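Local coordinates for protein acetyl xylan esterase (Paenibacillus sp. R4, PDB 6AGQ) that probably removes acetyl groups from acetylated xylan, as a cold-active carbohydrate esterase of the alpha/beta-hydrolase clan, at residues Met6-Leu18 with Pro278-Ala290. Sequence-based numbering, arbitrary orientation.
Sequences MPLSQLQDYKPEL and PPSTCFAAYNHLA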
loop_
_atom_site.group_PDB
_atom_site.type_symbol
_atom_site.label_atom_id
_atom_site.label_comp_id
_atom_site.label_asym_id
_atom_site.label_seq_id
_atom_site.Cartn_x
_atom_site.Cartn_y
_atom_site.Cartn_z
ATOM N N MET A 6 16.248 -8.160 -16.242
ATOM C CA MET A 6 17.202 -8.555 -17.329
ATOM C C MET A 6 17.305 -7.403 -18.340
ATOM O O MET A 6 16.274 -7.018 -18.886
ATOM C CB MET A 6 16.716 -9.852 -18.026
ATOM C CG MET A 6 17.785 -10.608 -18.823
ATOM S SD MET A 6 17.181 -12.131 -19.608
ATOM C CE MET A 6 18.559 -12.575 -20.645
ATOM N N PRO A 7 18.527 -6.844 -18.583
ATOM C CA PRO A 7 18.695 -5.670 -19.486
ATOM C C PRO A 7 18.376 -5.953 -20.977
ATOM O O PRO A 7 18.530 -7.077 -21.428
ATOM C CB PRO A 7 20.179 -5.318 -19.326
ATOM C CG PRO A 7 20.839 -6.617 -18.959
ATOM C CD PRO A 7 19.832 -7.326 -18.085
ATOM N N LEU A 8 17.966 -4.931 -21.730
ATOM C CA LEU A 8 17.455 -5.120 -23.102
ATOM C C LEU A 8 18.368 -5.894 -24.073
ATOM O O LEU A 8 17.876 -6.742 -24.820
ATOM C CB LEU A 8 17.038 -3.775 -23.729
ATOM C CG LEU A 8 16.357 -3.815 -25.113
ATOM C CD1 LEU A 8 15.080 -4.641 -25.042
ATOM C CD2 LEU A 8 16.067 -2.412 -25.658
ATOM N N SER A 9 19.677 -5.663 -24.107
ATOM C CA SER A 9 20.459 -6.382 -25.165
ATOM C C SER A 9 20.629 -7.886 -24.847
ATOM O O SER A 9 20.723 -8.713 -25.764
ATOM C CB SER A 9 21.786 -5.702 -25.482
ATOM O OG SER A 9 22.795 -6.218 -24.659
ATOM N N GLN A 10 20.627 -8.222 -23.557
ATOM C CA GLN A 10 20.517 -9.611 -23.133
ATOM C C GLN A 10 19.113 -10.189 -23.383
ATOM O O GLN A 10 19.031 -11.357 -23.680
ATOM C CB GLN A 10 20.923 -9.819 -21.637
ATOM C CG GLN A 10 22.428 -9.963 -21.402
ATOM C CD GLN A 10 22.815 -9.918 -19.930
ATOM O OE1 GLN A 10 21.964 -10.038 -19.033
ATOM N NE2 GLN A 10 24.108 -9.748 -19.673
ATOM N N LEU A 11 18.030 -9.411 -23.208
ATOM C CA LEU A 11 16.667 -9.902 -23.515
ATOM C C LEU A 11 16.615 -10.484 -24.915
ATOM O O LEU A 11 16.088 -11.562 -25.078
ATOM C CB LEU A 11 15.579 -8.808 -23.372
ATOM C CG LEU A 11 15.077 -8.563 -21.928
ATOM C CD1 LEU A 11 14.112 -7.396 -21.795
ATOM C CD2 LEU A 11 14.465 -9.817 -21.332
ATOM N N GLN A 12 17.236 -9.825 -25.898
ATOM C CA GLN A 12 17.094 -10.213 -27.305
ATOM C C GLN A 12 18.100 -11.263 -27.830
ATOM O O GLN A 12 17.957 -11.780 -28.938
ATOM C CB GLN A 12 17.023 -8.962 -28.220
ATOM C CG GLN A 12 18.096 -7.896 -28.098
ATOM C CD GLN A 12 17.829 -6.676 -28.984
ATOM O OE1 GLN A 12 17.700 -5.552 -28.489
ATOM N NE2 GLN A 12 17.748 -6.896 -30.302
ATOM N N ASP A 13 19.092 -11.606 -27.035
ATOM C CA ASP A 13 19.896 -12.811 -27.276
ATOM C C ASP A 13 19.366 -13.973 -26.428
ATOM O O ASP A 13 20.007 -15.042 -26.398
ATOM C CB ASP A 13 21.357 -12.600 -26.843
ATOM C CG ASP A 13 22.135 -11.597 -27.710
ATOM O OD1 ASP A 13 21.648 -11.135 -28.773
ATOM O OD2 ASP A 13 23.278 -11.286 -27.286
ATOM N N TYR A 14 18.243 -13.766 -25.708
ATOM C CA TYR A 14 17.752 -14.738 -24.719
ATOM C C TYR A 14 16.946 -15.829 -25.408
ATOM O O TYR A 14 15.820 -15.618 -25.849
ATOM C CB TYR A 14 16.933 -14.087 -23.589
ATOM C CG TYR A 14 16.526 -15.070 -22.493
ATOM C CD1 TYR A 14 17.459 -15.922 -21.891
ATOM C CD2 TYR A 14 15.201 -15.151 -22.058
ATOM C CE1 TYR A 14 17.082 -16.814 -20.884
ATOM C CE2 TYR A 14 14.818 -16.041 -21.059
ATOM C CZ TYR A 14 15.732 -16.872 -20.471
ATOM O OH TYR A 14 15.295 -17.786 -19.485
ATOM N N LYS A 15 17.534 -17.003 -25.471
ATOM C CA LYS A 15 16.995 -18.104 -26.197
ATOM C C LYS A 15 17.254 -19.372 -25.362
ATOM O O LYS A 15 18.092 -20.181 -25.698
ATOM C CB LYS A 15 17.659 -18.133 -27.569
ATOM C CG LYS A 15 17.058 -19.168 -28.476
ATOM C CD LYS A 15 17.438 -18.938 -29.935
ATOM C CE LYS A 15 16.830 -20.088 -30.703
ATOM N NZ LYS A 15 17.050 -20.059 -32.147
ATOM N N PRO A 16 16.492 -19.567 -24.274
ATOM C CA PRO A 16 16.682 -20.749 -23.425
ATOM C C PRO A 16 16.303 -22.045 -24.143
ATOM O O PRO A 16 15.651 -22.000 -25.184
ATOM C CB PRO A 16 15.704 -20.490 -22.261
ATOM C CG PRO A 16 14.599 -19.704 -22.920
ATOM C CD PRO A 16 15.231 -18.881 -23.979
ATOM N N GLU A 17 16.693 -23.184 -23.589
ATOM C CA GLU A 17 16.460 -24.505 -24.205
ATOM C C GLU A 17 14.954 -24.847 -24.261
ATOM O O GLU A 17 14.176 -24.515 -23.353
ATOM C CB GLU A 17 17.325 -25.593 -23.472
ATOM C CG GLU A 17 16.638 -26.906 -23.046
ATOM C CD GLU A 17 17.539 -27.893 -22.247
ATOM O OE1 GLU A 17 18.545 -27.495 -21.609
ATOM O OE2 GLU A 17 17.237 -29.106 -22.237
ATOM N N LEU A 18 14.517 -25.478 -25.341
ATOM C CA LEU A 18 13.134 -25.952 -25.385
ATOM C C LEU A 18 12.895 -27.080 -24.338
ATOM O O LEU A 18 13.760 -27.879 -24.027
ATOM C CB LEU A 18 12.722 -26.404 -26.786
ATOM C CG LEU A 18 12.756 -25.315 -27.868
ATOM C CD1 LEU A 18 12.593 -25.935 -29.261
ATOM C CD2 LEU A 18 11.678 -24.256 -27.625
ATOM N N PRO A 278 6.401 -11.207 -17.606
ATOM C CA PRO A 278 7.685 -10.509 -17.578
ATOM C C PRO A 278 8.374 -10.657 -18.908
ATOM O O PRO A 278 8.251 -11.727 -19.507
ATOM C CB PRO A 278 8.476 -11.234 -16.499
ATOM C CG PRO A 278 7.457 -12.011 -15.733
ATOM C CD PRO A 278 6.428 -12.404 -16.751
ATOM N N PRO A 279 9.056 -9.596 -19.365
ATOM C CA PRO A 279 9.546 -9.523 -20.721
ATOM C C PRO A 279 10.532 -10.629 -21.111
ATOM O O PRO A 279 10.554 -11.014 -22.273
ATOM C CB PRO A 279 10.164 -8.135 -20.790
ATOM C CG PRO A 279 10.507 -7.815 -19.382
ATOM C CD PRO A 279 9.501 -8.450 -18.554
ATOM N N SER A 280 11.271 -11.199 -20.177
ATOM C CA SER A 280 12.151 -12.345 -20.509
ATOM C C SER A 280 11.399 -13.562 -20.983
ATOM O O SER A 280 11.915 -14.370 -21.778
ATOM C CB SER A 280 13.024 -12.754 -19.342
ATOM O OG SER A 280 12.248 -13.013 -18.170
ATOM N N THR A 281 10.181 -13.726 -20.525
ATOM C CA THR A 281 9.374 -14.883 -20.939
ATOM C C THR A 281 8.761 -14.638 -22.343
ATOM O O THR A 281 8.625 -15.546 -23.145
ATOM C CB THR A 281 8.315 -15.278 -19.890
ATOM O OG1 THR A 281 7.345 -14.224 -19.673
ATOM C CG2 THR A 281 9.018 -15.669 -18.573
ATOM N N CYS A 282 8.443 -13.389 -22.627
ATOM C CA CYS A 282 7.946 -12.967 -23.926
ATOM C C CYS A 282 9.050 -13.096 -24.960
ATOM O O CYS A 282 8.814 -13.697 -26.021
ATOM C CB CYS A 282 7.383 -11.564 -23.832
ATOM S SG CYS A 282 5.855 -11.530 -22.848
ATOM N N PHE A 283 10.245 -12.585 -24.640
ATOM C CA PHE A 283 11.425 -12.712 -25.501
ATOM C C PHE A 283 11.843 -14.154 -25.785
ATOM O O PHE A 283 12.160 -14.481 -26.949
ATOM C CB PHE A 283 12.613 -11.857 -25.029
ATOM C CG PHE A 283 12.664 -10.498 -25.682
ATOM C CD1 PHE A 283 12.964 -10.381 -27.020
ATOM C CD2 PHE A 283 12.349 -9.326 -24.965
ATOM C CE1 PHE A 283 12.981 -9.133 -27.633
ATOM C CE2 PHE A 283 12.360 -8.080 -25.574
ATOM C CZ PHE A 283 12.679 -7.985 -26.906
ATOM N N ALA A 284 11.740 -15.023 -24.780
ATOM C CA ALA A 284 12.020 -16.424 -24.940
ATOM C C ALA A 284 11.203 -17.134 -26.017
ATOM O O ALA A 284 11.764 -17.944 -26.791
ATOM C CB ALA A 284 11.829 -17.132 -23.600
ATOM N N ALA A 285 9.884 -16.918 -26.040
ATOM C CA ALA A 285 9.058 -17.386 -27.181
ATOM C C ALA A 285 9.395 -16.653 -28.523
ATOM O O ALA A 285 9.657 -17.329 -29.530
ATOM C CB ALA A 285 7.538 -17.285 -26.868
ATOM N N TYR A 286 9.412 -15.312 -28.526
ATOM C CA TYR A 286 9.815 -14.490 -29.722
ATOM C C TYR A 286 11.111 -15.009 -30.367
ATOM O O TYR A 286 11.181 -15.217 -31.556
ATOM C CB TYR A 286 10.003 -13.000 -29.320
ATOM C CG TYR A 286 10.393 -12.077 -30.469
ATOM C CD1 TYR A 286 9.451 -11.731 -31.416
ATOM C CD2 TYR A 286 11.697 -11.588 -30.627
ATOM C CE1 TYR A 286 9.750 -10.936 -32.471
ATOM C CE2 TYR A 286 12.020 -10.769 -31.706
ATOM C CZ TYR A 286 11.022 -10.445 -32.629
ATOM O OH TYR A 286 11.187 -9.629 -33.762
ATOM N N ASN A 287 12.101 -15.332 -29.565
ATOM C CA ASN A 287 13.410 -15.764 -30.108
ATOM C C ASN A 287 13.439 -17.206 -30.632
ATOM O O ASN A 287 14.440 -17.615 -31.234
ATOM C CB ASN A 287 14.524 -15.541 -29.058
ATOM C CG ASN A 287 14.866 -14.088 -28.894
ATOM O OD1 ASN A 287 14.767 -13.333 -29.843
ATOM N ND2 ASN A 287 15.239 -13.679 -27.694
ATOM N N HIS A 288 12.354 -17.950 -30.427
ATOM C CA HIS A 288 12.129 -19.270 -31.008
ATOM C C HIS A 288 11.156 -19.331 -32.193
ATOM O O HIS A 288 10.995 -20.352 -32.793
ATOM C CB HIS A 288 11.625 -20.244 -29.895
ATOM C CG HIS A 288 12.725 -20.822 -29.074
ATOM N ND1 HIS A 288 12.970 -20.426 -27.776
ATOM C CD2 HIS A 288 13.681 -21.737 -29.379
ATOM C CE1 HIS A 288 14.001 -21.098 -27.303
ATOM N NE2 HIS A 288 14.455 -21.897 -28.254
ATOM N N LEU A 289 10.514 -18.245 -32.542
ATOM C CA LEU A 289 9.632 -18.217 -33.723
ATOM C C LEU A 289 10.426 -18.682 -34.932
ATOM O O LEU A 289 11.570 -18.298 -35.081
ATOM C CB LEU A 289 9.101 -16.813 -33.949
ATOM C CG LEU A 289 8.113 -16.303 -32.871
ATOM C CD1 LEU A 289 7.839 -14.851 -33.101
ATOM C CD2 LEU A 289 6.788 -17.056 -32.889
ATOM N N ALA A 290 9.839 -19.551 -35.735
ATOM C CA ALA A 290 10.504 -20.092 -36.902
ATOM C C ALA A 290 10.333 -19.140 -38.127
ATOM O O ALA A 290 11.235 -19.058 -38.972
ATOM C CB ALA A 290 9.977 -21.501 -37.205
#
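H288 is clamped between K15 and L18: CD2 of L18 sits over the centre of one imidazole face, 3.7 Å from the ring centroid, and CG of K15 covers the opposite face nearer its rim. Both are CH-pi contacts. The ring's rotation is fixed from within its own segment, ND1 donating to A284 O at 2.9 Å, close to the ring plane. A glycine in place of H288 would probably leave K15 and L18 without the flat surface they grip and A284 O without this donor. The preceding residue, N287, reaches across with its amide: ND2 gives Y14 O a nearly straight hydrogen bond of 2.7 Å (164°), in the amide plane but from above the carbonyl plane. Swung opposite its own backbone N (chi1 -175°), the Y14 ring extends toward the start of the helix and brings an edge to S280 O, CD2 lying 3.4 Å from it in the ring plane. P16 places CD over a face of this ring and packs CG on A284 CB at 3.8 Å. Toward the N-terminus, L11 crosses F283 at about a right angle, CB lying 3.6 Å from F283 CD2, while L11 CD2 rests on S280 CA. F283 also meets L297 and I270 of two neighbouring strands. The N-terminal arm thus runs along helix 279-286 in the same chain direction, from S280 to H288; the helix links strands 265-271 and 293-298 at one end of the alpha/beta-hydrolase sheet. Apart from the amide bond, the contact is mainly apolar and CH-pi, so the arm is probably held largely by packing, with Y14's hydroxyl adding a hydrogen bond to H213.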